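Local coordinates for protein fanconi-associated nuclease 1 homolog (Pseudomonas aeruginosa, PDB 5Y7Q) that belongs to the FAN1 nuclease family, combining HTH, SAP and VRR-NUC domains in one chain, and is bound to DNA in this structure, at residues E39-Y42 with Y43-N46; Q81-L84 with V85-M89; S318-G322 with E323-E327. All blocks are in the same frame, centred on the assembly; numbering follows the deposited sequence.

From the N terminus, interaction 1 comes first: residues 39-42 form a turn that runs straight into helix 42-57. Interaction 2 follows within helix 78-89. The two are local contacts in series, neither nested nor crossed, yet they touch in space within the FAN1 HTH domain, where F41, Y43 and L44 pack on Q81 and A82; the centres of the two contacts lie about 11 Å apart. Both also reach the same phosphate oxygen of DG10 of chain B. Interaction 3 lies far along the chain and on the opposite side of its centre, about 60 Å from interaction 1 between centres; it closes the tight turn joining helices 311-321 and 325-337, beside DA3 of chain D.

Interaction 1 of 3, residues E39-Y42 with Y43-N46; sequences EPFY and YLHN. With nucleotides of chain B.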
ATOM      1  N   GLU A  39     -16.932  12.387  24.641  1.00 97.45           N
ATOM      2  CA  GLU A  39     -17.504  13.614  24.083  1.00 94.12           C
ATOM      3  C   GLU A  39     -18.269  13.286  22.815  1.00 79.78           C
ATOM      4  O   GLU A  39     -17.670  12.832  21.831  1.00 73.53           O
ATOM      5  CB  GLU A  39     -16.426  14.664  23.794  1.00101.95           C
ATOM      6  CG  GLU A  39     -15.051  14.339  24.374  1.00114.71           C
ATOM      7  CD  GLU A  39     -14.104  13.699  23.352  1.00114.10           C
ATOM      8  OE1 GLU A  39     -13.774  14.382  22.356  1.00118.15           O
ATOM      9  OE2 GLU A  39     -13.691  12.528  23.540  1.00102.95           O
ATOM     10  N   PRO A  40     -19.578  13.521  22.792  1.00 72.13           N
ATOM     11  CA  PRO A  40     -20.386  13.126  21.623  1.00 73.05           C
ATOM     12  C   PRO A  40     -19.975  13.793  20.324  1.00 77.34           C
ATOM     13  O   PRO A  40     -20.349  13.305  19.244  1.00 78.60           O
ATOM     14  CB  PRO A  40     -21.810  13.527  22.028  1.00 67.62           C
ATOM     15  CG  PRO A  40     -21.631  14.500  23.141  1.00 77.54           C
ATOM     16  CD  PRO A  40     -20.381  14.118  23.860  1.00 71.60           C
ATOM     17  N   PHE A  41     -19.226  14.892  20.388  1.00 75.44           N
ATOM     18  CA  PHE A  41     -18.750  15.609  19.210  1.00 72.51           C
ATOM     19  C   PHE A  41     -17.311  15.261  18.802  1.00 72.17           C
ATOM     20  O   PHE A  41     -16.699  16.032  18.058  1.00 76.24           O
ATOM     21  CB  PHE A  41     -18.928  17.112  19.400  1.00 71.89           C
ATOM     22  CG  PHE A  41     -20.349  17.563  19.192  1.00 70.85           C
ATOM     23  CD1 PHE A  41     -20.939  17.474  17.930  1.00 64.62           C
ATOM     24  CD2 PHE A  41     -21.107  18.053  20.257  1.00 71.69           C
ATOM     25  CE1 PHE A  41     -22.265  17.869  17.735  1.00 73.49           C
ATOM     26  CE2 PHE A  41     -22.428  18.458  20.067  1.00 73.39           C
ATOM     27  CZ  PHE A  41     -23.011  18.370  18.808  1.00 72.45           C
ATOM     28  N   TYR A  42     -16.742  14.160  19.314  1.00 63.32           N
ATOM     29  CA  TYR A  42     -15.332  13.816  19.107  1.00 63.01           C
ATOM     30  C   TYR A  42     -14.877  14.041  17.663  1.00 66.72           C
ATOM     31  O   TYR A  42     -13.800  14.606  17.422  1.00 69.57           O
ATOM     32  CB  TYR A  42     -15.079  12.345  19.507  1.00 57.08           C
ATOM     33  CG  TYR A  42     -15.727  11.328  18.589  1.00 55.03           C
ATOM     34  CD1 TYR A  42     -17.046  10.925  18.776  1.00 58.42           C
ATOM     35  CD2 TYR A  42     -15.039  10.808  17.503  1.00 52.77           C
ATOM     36  CE1 TYR A  42     -17.648  10.022  17.910  1.00 58.32           C
ATOM     37  CE2 TYR A  42     -15.623   9.907  16.640  1.00 51.23           C
ATOM     38  CZ  TYR A  42     -16.922   9.515  16.845  1.00 68.82           C
ATOM     39  OH  TYR A  42     -17.498   8.617  15.971  1.00 75.75           O
ATOM     40  N   TYR A  43     -15.715  13.645  16.699  1.00 64.30           N
ATOM     41  CA  TYR A  43     -15.354  13.742  15.287  1.00 56.86           C
ATOM     42  C   TYR A  43     -15.249  15.199  14.836  1.00 58.72           C
ATOM     43  O   TYR A  43     -14.296  15.571  14.138  1.00 54.94           O
ATOM     44  CB  TYR A  43     -16.383  12.983  14.443  1.00 52.67           C
ATOM     45  CG  TYR A  43     -17.824  13.488  14.598  1.00 58.16           C
ATOM     46  CD1 TYR A  43     -18.606  13.098  15.686  1.00 61.38           C
ATOM     47  CD2 TYR A  43     -18.395  14.355  13.659  1.00 51.77           C
ATOM     48  CE1 TYR A  43     -19.909  13.555  15.848  1.00 66.20           C
ATOM     49  CE2 TYR A  43     -19.703  14.795  13.799  1.00 58.95           C
ATOM     50  CZ  TYR A  43     -20.460  14.401  14.899  1.00 66.12           C
ATOM     51  OH  TYR A  43     -21.763  14.849  15.063  1.00 63.89           O
ATOM     52  N   LEU A  44     -16.218  16.039  15.226  1.00 58.65           N
ATOM     53  CA  LEU A  44     -16.146  17.460  14.895  1.00 62.26           C
ATOM     54  C   LEU A  44     -14.892  18.105  15.485  1.00 65.09           C
ATOM     55  O   LEU A  44     -14.173  18.827  14.784  1.00 61.40           O
ATOM     56  CB  LEU A  44     -17.403  18.171  15.380  1.00 66.45           C
ATOM     57  CG  LEU A  44     -17.434  19.686  15.272  1.00 67.87           C
ATOM     58  CD1 LEU A  44     -17.355  20.085  13.829  1.00 72.27           C
ATOM     59  CD2 LEU A  44     -18.718  20.163  15.881  1.00 73.02           C
ATOM     60  N   HIS A  45     -14.615  17.842  16.775  1.00 63.45           N
ATOM     61  CA  HIS A  45     -13.365  18.270  17.410  1.00 61.96           C
ATOM     62  C   HIS A  45     -12.142  17.905  16.565  1.00 65.09           C
ATOM     63  O   HIS A  45     -11.248  18.739  16.344  1.00 66.82           O
ATOM     64  CB  HIS A  45     -13.228  17.637  18.793  1.00 59.38           C
ATOM     65  CG  HIS A  45     -14.265  18.070  19.774  1.00 76.86           C
ATOM     66  ND1 HIS A  45     -15.034  19.201  19.600  1.00 82.32           N
ATOM     67  CD2 HIS A  45     -14.649  17.533  20.958  1.00 77.95           C
ATOM     68  CE1 HIS A  45     -15.853  19.337  20.628  1.00 84.37           C
ATOM     69  NE2 HIS A  45     -15.641  18.338  21.466  1.00 86.22           N
ATOM     70  N   ASN A  46     -12.079  16.656  16.089  1.00 56.41           N
ATOM     71  CA  ASN A  46     -10.939  16.273  15.263  1.00 61.53           C
ATOM     72  C   ASN A  46     -10.885  17.112  13.985  1.00 66.26           C
ATOM     73  O   ASN A  46      -9.809  17.574  13.571  1.00 72.72           O
ATOM     74  CB  ASN A  46     -10.987  14.769  14.938  1.00 56.76           C
ATOM     75  CG  ASN A  46     -10.990  13.877  16.193  1.00 56.45           C
ATOM     76  OD1 ASN A  46     -10.583  14.304  17.282  1.00 59.90           O
ATOM     77  ND2 ASN A  46     -11.456  12.628  16.034  1.00 55.02           N
TER
ATOM     78  P    DG B  10     -20.605   7.468  17.088  1.00 72.33           P
ATOM     79  OP1  DG B  10     -21.728   7.781  17.998  1.00 84.65           O
ATOM     80  OP2  DG B  10     -20.105   8.419  16.083  1.00 55.80           O
ATOM     81  O5'  DG B  10     -19.431   7.009  18.053  1.00 71.55           O
ATOM     82  C5'  DG B  10     -19.692   5.997  19.012  1.00 67.05           C
ATOM     83  C4'  DG B  10     -18.414   5.349  19.439  1.00 70.76           C
ATOM     84  O4'  DG B  10     -17.898   4.579  18.336  1.00 78.46           O
ATOM     85  C3'  DG B  10     -17.324   6.342  19.828  1.00 83.33           C
ATOM     86  O3'  DG B  10     -16.932   6.136  21.163  1.00 93.41           O
ATOM     87  C2'  DG B  10     -16.172   6.067  18.864  1.00 75.64           C
ATOM     88  C1'  DG B  10     -16.504   4.702  18.292  1.00 71.35           C
ATOM     89  N9   DG B  10     -16.075   4.582  16.918  1.00 68.68           N
ATOM     90  C8   DG B  10     -16.210   5.521  15.923  1.00 64.45           C
ATOM     91  N7   DG B  10     -15.719   5.142  14.779  1.00 65.09           N
ATOM     92  C5   DG B  10     -15.214   3.872  15.037  1.00 74.77           C
ATOM     93  C6   DG B  10     -14.555   2.956  14.179  1.00 78.49           C
ATOM     94  O6   DG B  10     -14.272   3.095  12.972  1.00 65.51           O
ATOM     95  N1   DG B  10     -14.205   1.780  14.858  1.00 83.80           N
ATOM     96  C2   DG B  10     -14.460   1.532  16.199  1.00 84.40           C
ATOM     97  N2   DG B  10     -14.059   0.350  16.683  1.00 92.18           N
ATOM     98  N3   DG B  10     -15.078   2.376  17.002  1.00 83.04           N
ATOM     99  C4   DG B  10     -15.422   3.522  16.358  1.00 80.03           C
TER
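The Y42 ring holds Y43 over one face and meets DNA at its edge, at the start of helix 42-57 in the FAN1 HTH domain, where F41 is the N-cap. Y43 presents its own ring edge to that face in a T-shaped (edge-to-face) pair, centroids 5.4 Å apart and planes at 79°, and Y43 CB adds a CH-pi contact over the Y42 ring. The H45 ring has F41 O above a face, and F41 CB makes a CH-pi contact over a face, 4.2 Å from the H45 ring centroid. At its edge lies the E39 carboxylate, nearly coplanar with the imidazole, E39 OE1 standing 3.6 Å from H45 CD2.

A type I beta turn from E39 to Y42, closed by Y42 N to E39 O, leads into the helix. F41 O then takes H45 N at 3.0 Å and Y42 O takes N46 N.

With chi1 near +60° (69°), the Y42 ring lies over the backbone N of Y43 and carries its hydroxyl to the phosphate; the Y43 ring (59°) leans back toward F41 and P40, Y43 CE1 3.4 Å from P40 O. F41 CD1 lies 4.0 Å from L44 CD2, and A82 of helix 78-89 packs on F41 and Y43. Y43 OH is hydrogen-bonded to E104; Y42 OH instead donates to OP2 of DG10 of chain B, with 2.6 Å between the two oxygens.

Interaction 2 of 3, residues Q81-L84 with V85-M89; sequences QALL and VRMVM. With nucleotides of chain B.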
ATOM      1  N   GLN A  81     -21.929  22.432  11.656  1.00 59.91           N
ATOM      2  CA  GLN A  81     -20.584  21.864  11.567  1.00 79.75           C
ATOM      3  C   GLN A  81     -20.622  20.337  11.684  1.00 58.10           C
ATOM      4  O   GLN A  81     -20.095  19.616  10.823  1.00 52.80           O
ATOM      5  CB  GLN A  81     -19.687  22.460  12.657  1.00 82.13           C
ATOM      6  CG  GLN A  81     -19.260  23.893  12.434  1.00 85.97           C
ATOM      7  CD  GLN A  81     -18.333  24.392  13.529  1.00 85.83           C
ATOM      8  OE1 GLN A  81     -18.520  24.068  14.691  1.00 92.41           O
ATOM      9  NE2 GLN A  81     -17.336  25.190  13.163  1.00 81.70           N
ATOM     10  N   ALA A  82     -21.294  19.833  12.731  1.00 61.58           N
ATOM     11  CA  ALA A  82     -21.336  18.397  13.004  1.00 60.58           C
ATOM     12  C   ALA A  82     -21.967  17.639  11.854  1.00 62.60           C
ATOM     13  O   ALA A  82     -21.451  16.603  11.418  1.00 59.34           O
ATOM     14  CB  ALA A  82     -22.112  18.125  14.288  1.00 57.48           C
ATOM     15  N   LEU A  83     -23.091  18.150  11.346  1.00 70.30           N
ATOM     16  CA  LEU A  83     -23.750  17.497  10.226  1.00 60.89           C
ATOM     17  C   LEU A  83     -22.819  17.415   9.039  1.00 62.81           C
ATOM     18  O   LEU A  83     -22.709  16.360   8.395  1.00 62.67           O
ATOM     19  CB  LEU A  83     -25.018  18.237   9.847  1.00 59.13           C
ATOM     20  CG  LEU A  83     -25.702  17.514   8.698  1.00 61.93           C
ATOM     21  CD1 LEU A  83     -26.030  16.092   9.156  1.00 51.90           C
ATOM     22  CD2 LEU A  83     -26.959  18.284   8.257  1.00 71.39           C
ATOM     23  N   LEU A  84     -22.109  18.509   8.761  1.00 50.91           N
ATOM     24  CA  LEU A  84     -21.167  18.495   7.653  1.00 57.31           C
ATOM     25  C   LEU A  84     -20.176  17.360   7.809  1.00 57.87           C
ATOM     26  O   LEU A  84     -20.014  16.517   6.911  1.00 53.44           O
ATOM     27  CB  LEU A  84     -20.416  19.814   7.565  1.00 61.61           C
ATOM     28  CG  LEU A  84     -19.707  19.911   6.220  1.00 63.55           C
ATOM     29  CD1 LEU A  84     -20.723  19.602   5.130  1.00 64.20           C
ATOM     30  CD2 LEU A  84     -19.134  21.298   6.026  1.00 64.07           C
ATOM     31  N   VAL A  85     -19.513  17.312   8.960  1.00 54.54           N
ATOM     32  CA  VAL A  85     -18.446  16.339   9.111  1.00 55.12           C
ATOM     33  C   VAL A  85     -19.001  14.932   8.963  1.00 57.23           C
ATOM     34  O   VAL A  85     -18.387  14.065   8.306  1.00 50.10           O
ATOM     35  CB  VAL A  85     -17.734  16.569  10.448  1.00 60.08           C
ATOM     36  CG1 VAL A  85     -16.755  15.489  10.703  1.00 57.53           C
ATOM     37  CG2 VAL A  85     -17.021  17.913  10.392  1.00 66.70           C
ATOM     38  N   ARG A  86     -20.212  14.703   9.489  1.00 50.12           N
ATOM     39  CA  ARG A  86     -20.857  13.413   9.275  1.00 47.87           C
ATOM     40  C   ARG A  86     -20.992  13.090   7.788  1.00 51.23           C
ATOM     41  O   ARG A  86     -20.670  11.979   7.365  1.00 62.61           O
ATOM     42  CB  ARG A  86     -22.214  13.379   9.952  1.00 51.20           C
ATOM     43  CG  ARG A  86     -22.129  13.418  11.428  1.00 57.85           C
ATOM     44  CD  ARG A  86     -21.341  12.282  11.977  1.00 56.28           C
ATOM     45  NE  ARG A  86     -21.722  12.105  13.367  1.00 68.72           N
ATOM     46  CZ  ARG A  86     -21.392  11.065  14.131  1.00 64.28           C
ATOM     47  NH1 ARG A  86     -20.657  10.088  13.632  1.00 55.39           N
ATOM     48  NH2 ARG A  86     -21.828  11.005  15.393  1.00 57.60           N
ATOM     49  N   MET A  87     -21.461  14.040   6.970  1.00 45.35           N
ATOM     50  CA  MET A  87     -21.599  13.710   5.549  1.00 51.86           C
ATOM     51  C   MET A  87     -20.239  13.439   4.900  1.00 61.29           C
ATOM     52  O   MET A  87     -20.107  12.521   4.075  1.00 64.62           O
ATOM     53  CB  MET A  87     -22.337  14.833   4.813  1.00 58.36           C
ATOM     54  CG  MET A  87     -23.727  15.147   5.407  1.00 67.84           C
ATOM     55  SD  MET A  87     -24.488  16.650   4.827  1.00 78.18           S
ATOM     56  CE  MET A  87     -24.657  16.242   3.120  1.00 78.62           C
ATOM     57  N   VAL A  88     -19.218  14.206   5.285  1.00 61.76           N
ATOM     58  CA  VAL A  88     -17.898  14.078   4.680  1.00 56.77           C
ATOM     59  C   VAL A  88     -17.297  12.718   4.981  1.00 60.29           C
ATOM     60  O   VAL A  88     -16.657  12.108   4.124  1.00 61.83           O
ATOM     61  CB  VAL A  88     -16.989  15.214   5.176  1.00 59.17           C
ATOM     62  CG1 VAL A  88     -15.573  15.038   4.662  1.00 55.41           C
ATOM     63  CG2 VAL A  88     -17.568  16.592   4.779  1.00 62.56           C
ATOM     64  N   MET A  89     -17.497  12.211   6.190  1.00 66.52           N
ATOM     65  CA  MET A  89     -16.865  10.948   6.558  1.00 54.57           C
ATOM     66  C   MET A  89     -17.628   9.725   6.083  1.00 58.57           C
ATOM     67  O   MET A  89     -17.126   8.605   6.253  1.00 61.57           O
ATOM     68  CB  MET A  89     -16.693  10.864   8.070  1.00 52.50           C
ATOM     69  CG  MET A  89     -15.728  11.883   8.586  1.00 57.35           C
ATOM     70  SD  MET A  89     -15.560  11.838  10.362  1.00 57.25           S
ATOM     71  CE  MET A  89     -17.249  11.353  10.848  1.00 69.36           C
TER
ATOM     72  P    DG B  10     -20.605   7.468  17.088  1.00 72.33           P
ATOM     73  OP1  DG B  10     -21.728   7.781  17.998  1.00 84.65           O
ATOM     74  OP2  DG B  10     -20.105   8.419  16.083  1.00 55.80           O
ATOM     75  O5'  DG B  10     -19.431   7.009  18.053  1.00 71.55           O
ATOM     76  C5'  DG B  10     -19.692   5.997  19.012  1.00 67.05           C
ATOM     77  C4'  DG B  10     -18.414   5.349  19.439  1.00 70.76           C
ATOM     78  O4'  DG B  10     -17.898   4.579  18.336  1.00 78.46           O
ATOM     79  C3'  DG B  10     -17.324   6.342  19.828  1.00 83.33           C
ATOM     80  O3'  DG B  10     -16.932   6.136  21.163  1.00 93.41           O
ATOM     81  C2'  DG B  10     -16.172   6.067  18.864  1.00 75.64           C
ATOM     82  C1'  DG B  10     -16.504   4.702  18.292  1.00 71.35           C
ATOM     83  N9   DG B  10     -16.075   4.582  16.918  1.00 68.68           N
ATOM     84  C8   DG B  10     -16.210   5.521  15.923  1.00 64.45           C
ATOM     85  N7   DG B  10     -15.719   5.142  14.779  1.00 65.09           N
ATOM     86  C5   DG B  10     -15.214   3.872  15.037  1.00 74.77           C
ATOM     87  C6   DG B  10     -14.555   2.956  14.179  1.00 78.49           C
ATOM     88  O6   DG B  10     -14.272   3.095  12.972  1.00 65.51           O
ATOM     89  N1   DG B  10     -14.205   1.780  14.858  1.00 83.80           N
ATOM     90  C2   DG B  10     -14.460   1.532  16.199  1.00 84.40           C
ATOM     91  N2   DG B  10     -14.059   0.350  16.683  1.00 92.18           N
ATOM     92  N3   DG B  10     -15.078   2.376  17.002  1.00 83.04           N
ATOM     93  C4   DG B  10     -15.422   3.522  16.358  1.00 80.03           C
TER
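Residues Q81-L84 and V85-M89 are successive turns of helix 78-89, joined by backbone bonds from V85 N to Q81 O, R86 N to A82 O, M87 N to L83 O and V88 N to L84 O, all 2.9 to 3.0 Å long.

Apolar contacts follow the same four-residue spacing. The M87 side chain crosses that of L83 at an angle, M87 SD 4.1 Å from L83 CG, and V88 CG2 comes within 4.2 Å of L84 CG; L84, M87 and V88 all pack on L187 of strand 184-187. A82 and V85 rest against Y43 of helix 42-57, so helix 78-89 lies between helix 42-57 and strand 184-187.

The charged contact belongs to R86. Its chain bends at CB-CG (chi2 -59°) and then runs out to the DNA, where the edge of the guanidinium faces a single oxygen of DG10 of chain B: R86 NH1 and R86 NH2 both donate hydrogen bonds to OP2, at 3.0 and 3.2 Å. R86 also forms a salt bridge with E104 and a cation-pi contact with Y43. Since OP2 is held by Y42 as well, three bonds grip one phosphate oxygen, while the E104 carboxylate probably helps keep the guanidinium turned toward it.

Interaction 3 of 3, residues S318-G322 with E323-E327; sequences SLERG and ERFAE. With nucleotides of chain D.
This is a local contact round a tight turn between two helices, 311-321 and 325-337, in the all-helical region that probably corresponds to the TPR-like part of FAN1 relatives. Its apolar centre is L319, whose CD2 sits over one face of the R324 guanidinium, offset toward the rim and 3.5 Å from R324 NE. The methyls of L319 also press on E327 across the turn, L319 CD2 lying 4.0 Å from E327 CB. R324 in turn is clamped to E327 side-on: R324 NE bonds to E327 OE1 at 2.9 Å and R324 NH2 to E327 OE2 at 2.7 Å, each oxygen being met on its syn side. This two-point salt bridge fixes the rotation of the guanidinium and holds its flat face against the leucine; a bend at chi3 (65°) brings the group round to both partners.

The backbone turns by a Schellman motif. E323, with positive phi (57°), is its C-prime residue, R324 N bonding back to L319 O at 2.9 Å and E323 N to E320 O at 3.0 Å. Both donors approach from above the carbonyl planes, as the helix unwinds at G322. R324 then takes the N-cap position of the next helix.

On another side of the turn, F325 CE1 reaches E320 CG at 4.1 Å, and both residues touch helix 342-358. The E320 carboxylate is held by salt bridges to R317 and R354. R321 points to the DNA, its guanidinium lying with one face toward C5' of DA3 of chain D, and R321 CD is 3.6 Å from OP1 of that nucleotide.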
ATOM      1  N   SER A 318       9.166  -6.832 -23.352  1.00 66.94           N
ATOM      2  CA  SER A 318       8.110  -6.448 -24.286  1.00 65.96           C
ATOM      3  C   SER A 318       8.625  -6.391 -25.717  1.00 61.24           C
ATOM      4  O   SER A 318       7.953  -6.871 -26.636  1.00 57.97           O
ATOM      5  CB  SER A 318       7.498  -5.104 -23.903  1.00 75.48           C
ATOM      6  OG  SER A 318       6.646  -5.234 -22.785  1.00 80.55           O
ATOM      7  N   LEU A 319       9.805  -5.804 -25.934  1.00 54.93           N
ATOM      8  CA  LEU A 319      10.369  -5.806 -27.278  1.00 60.44           C
ATOM      9  C   LEU A 319      10.508  -7.231 -27.791  1.00 67.56           C
ATOM     10  O   LEU A 319      10.087  -7.544 -28.917  1.00 63.61           O
ATOM     11  CB  LEU A 319      11.710  -5.079 -27.300  1.00 53.17           C
ATOM     12  CG  LEU A 319      11.670  -3.548 -27.201  1.00 55.95           C
ATOM     13  CD1 LEU A 319      12.950  -2.961 -26.615  1.00 51.24           C
ATOM     14  CD2 LEU A 319      11.331  -2.897 -28.552  1.00 53.04           C
ATOM     15  N   GLU A 320      11.059  -8.124 -26.957  1.00 65.23           N
ATOM     16  CA  GLU A 320      11.167  -9.521 -27.367  1.00 73.09           C
ATOM     17  C   GLU A 320       9.802 -10.077 -27.782  1.00 74.19           C
ATOM     18  O   GLU A 320       9.667 -10.684 -28.849  1.00 81.15           O
ATOM     19  CB  GLU A 320      11.791 -10.363 -26.251  1.00 69.63           C
ATOM     20  CG  GLU A 320      12.254 -11.737 -26.717  1.00 71.45           C
ATOM     21  CD  GLU A 320      12.581 -12.691 -25.567  1.00 85.18           C
ATOM     22  OE1 GLU A 320      13.189 -13.763 -25.824  1.00 94.98           O
ATOM     23  OE2 GLU A 320      12.219 -12.385 -24.411  1.00 81.38           O
ATOM     24  N   ARG A 321       8.769  -9.858 -26.957  1.00 68.63           N
ATOM     25  CA  ARG A 321       7.435 -10.327 -27.314  1.00 64.08           C
ATOM     26  C   ARG A 321       6.942  -9.684 -28.611  1.00 73.49           C
ATOM     27  O   ARG A 321       6.245 -10.333 -29.398  1.00 81.06           O
ATOM     28  CB  ARG A 321       6.457 -10.066 -26.157  1.00 64.24           C
ATOM     29  CG  ARG A 321       6.095 -11.310 -25.353  1.00 71.99           C
ATOM     30  CD  ARG A 321       5.698 -11.069 -23.880  1.00 77.41           C
ATOM     31  NE  ARG A 321       4.255 -10.928 -23.615  1.00 91.38           N
ATOM     32  CZ  ARG A 321       3.307 -11.829 -23.905  1.00 99.71           C
ATOM     33  NH1 ARG A 321       3.590 -12.975 -24.529  1.00 96.31           N
ATOM     34  NH2 ARG A 321       2.044 -11.568 -23.582  1.00106.64           N
ATOM     35  N   GLY A 322       7.316  -8.432 -28.874  1.00 67.26           N
ATOM     36  CA  GLY A 322       6.904  -7.793 -30.109  1.00 74.04           C
ATOM     37  C   GLY A 322       7.733  -8.146 -31.318  1.00 81.10           C
ATOM     38  O   GLY A 322       7.673  -7.455 -32.341  1.00 80.92           O
ATOM     39  N   GLU A 323       8.534  -9.206 -31.201  1.00 81.82           N
ATOM     40  CA  GLU A 323       9.473  -9.641 -32.231  1.00 80.88           C
ATOM     41  C   GLU A 323      10.464  -8.537 -32.611  1.00 74.99           C
ATOM     42  O   GLU A 323      11.007  -8.533 -33.713  1.00 81.23           O
ATOM     43  CB  GLU A 323       8.727 -10.179 -33.456  1.00 91.07           C
ATOM     44  CG  GLU A 323       7.889 -11.437 -33.122  1.00102.02           C
ATOM     45  CD  GLU A 323       7.121 -12.023 -34.312  1.00111.43           C
ATOM     46  OE1 GLU A 323       7.203 -11.459 -35.435  1.00116.70           O
ATOM     47  OE2 GLU A 323       6.434 -13.054 -34.117  1.00110.32           O
ATOM     48  N   ARG A 324      10.755  -7.605 -31.701  1.00 64.48           N
ATOM     49  CA  ARG A 324      11.797  -6.616 -31.967  1.00 66.99           C
ATOM     50  C   ARG A 324      13.028  -7.080 -31.195  1.00 69.19           C
ATOM     51  O   ARG A 324      13.297  -6.648 -30.071  1.00 65.90           O
ATOM     52  CB  ARG A 324      11.331  -5.213 -31.559  1.00 70.70           C
ATOM     53  CG  ARG A 324      10.039  -4.773 -32.295  1.00 74.99           C
ATOM     54  CD  ARG A 324       9.301  -3.562 -31.688  1.00 66.26           C
ATOM     55  NE  ARG A 324      10.059  -2.310 -31.749  1.00 63.72           N
ATOM     56  CZ  ARG A 324       9.614  -1.138 -31.290  1.00 61.46           C
ATOM     57  NH1 ARG A 324       8.405  -1.059 -30.737  1.00 66.62           N
ATOM     58  NH2 ARG A 324      10.376  -0.044 -31.378  1.00 55.74           N
ATOM     59  N   PHE A 325      13.852  -7.863 -31.876  1.00 73.12           N
ATOM     60  CA  PHE A 325      14.961  -8.534 -31.215  1.00 68.74           C
ATOM     61  C   PHE A 325      16.209  -7.671 -31.121  1.00 70.72           C
ATOM     62  O   PHE A 325      16.956  -7.775 -30.147  1.00 76.90           O
ATOM     63  CB  PHE A 325      15.272  -9.841 -31.933  1.00 62.66           C
ATOM     64  CG  PHE A 325      14.126 -10.784 -31.965  1.00 66.76           C
ATOM     65  CD1 PHE A 325      13.631 -11.326 -30.795  1.00 71.96           C
ATOM     66  CD2 PHE A 325      13.534 -11.137 -33.160  1.00 72.61           C
ATOM     67  CE1 PHE A 325      12.564 -12.204 -30.820  1.00 71.23           C
ATOM     68  CE2 PHE A 325      12.467 -12.014 -33.188  1.00 70.24           C
ATOM     69  CZ  PHE A 325      11.982 -12.542 -32.019  1.00 63.87           C
ATOM     70  N   ALA A 326      16.473  -6.851 -32.136  1.00 69.41           N
ATOM     71  CA  ALA A 326      17.696  -6.065 -32.136  1.00 53.25           C
ATOM     72  C   ALA A 326      17.621  -4.973 -31.089  1.00 65.18           C
ATOM     73  O   ALA A 326      18.587  -4.735 -30.361  1.00 57.97           O
ATOM     74  CB  ALA A 326      17.945  -5.478 -33.521  1.00 53.51           C
ATOM     75  N   GLU A 327      16.470  -4.310 -30.980  1.00 69.21           N
ATOM     76  CA  GLU A 327      16.303  -3.330 -29.918  1.00 64.62           C
ATOM     77  C   GLU A 327      16.357  -4.004 -28.558  1.00 62.41           C
ATOM     78  O   GLU A 327      17.042  -3.534 -27.648  1.00 55.01           O
ATOM     79  CB  GLU A 327      14.990  -2.594 -30.096  1.00 68.98           C
ATOM     80  CG  GLU A 327      14.940  -1.729 -31.326  1.00 79.50           C
ATOM     81  CD  GLU A 327      13.515  -1.458 -31.754  1.00 74.96           C
ATOM     82  OE1 GLU A 327      12.888  -2.371 -32.361  1.00 66.00           O
ATOM     83  OE2 GLU A 327      13.033  -0.347 -31.442  1.00 80.17           O
TER
ATOM     84  P    DA D   3       6.024 -13.757 -19.762  1.00147.18           P
ATOM     85  OP1  DA D   3       6.237 -12.707 -20.776  1.00149.50           O
ATOM     86  OP2  DA D   3       6.409 -13.440 -18.370  1.00135.53           O
ATOM     87  O5'  DA D   3       4.487 -14.225 -19.773  1.00144.46           O
ATOM     88  C5'  DA D   3       3.896 -14.690 -20.991  1.00143.40           C
ATOM     89  C4'  DA D   3       2.399 -14.946 -20.857  1.00145.45           C
ATOM     90  O4'  DA D   3       2.145 -15.898 -19.811  1.00142.89           O
ATOM     91  C3'  DA D   3       1.547 -13.757 -20.486  1.00153.88           C
ATOM     92  O3'  DA D   3       0.217 -14.037 -20.888  1.00159.09           O
ATOM     93  C2'  DA D   3       1.681 -13.749 -18.964  1.00148.89           C
ATOM     94  C1'  DA D   3       1.589 -15.237 -18.684  1.00145.21           C
ATOM     95  N9   DA D   3       2.345 -15.708 -17.550  1.00144.60           N
ATOM     96  C8   DA D   3       3.664 -15.483 -17.278  1.00137.54           C
ATOM     97  N7   DA D   3       4.093 -16.108 -16.210  1.00135.08           N
ATOM     98  C5   DA D   3       2.983 -16.817 -15.776  1.00136.36           C
ATOM     99  C6   DA D   3       2.776 -17.682 -14.691  1.00135.38           C
ATOM    100  N6   DA D   3       3.734 -17.989 -13.815  1.00135.26           N
ATOM    101  N1   DA D   3       1.540 -18.223 -14.542  1.00138.39           N
ATOM    102  C2   DA D   3       0.587 -17.910 -15.429  1.00141.95           C
ATOM    103  N3   DA D   3       0.665 -17.110 -16.486  1.00149.17           N
ATOM    104  C4   DA D   3       1.905 -16.593 -16.604  1.00146.84           C
TER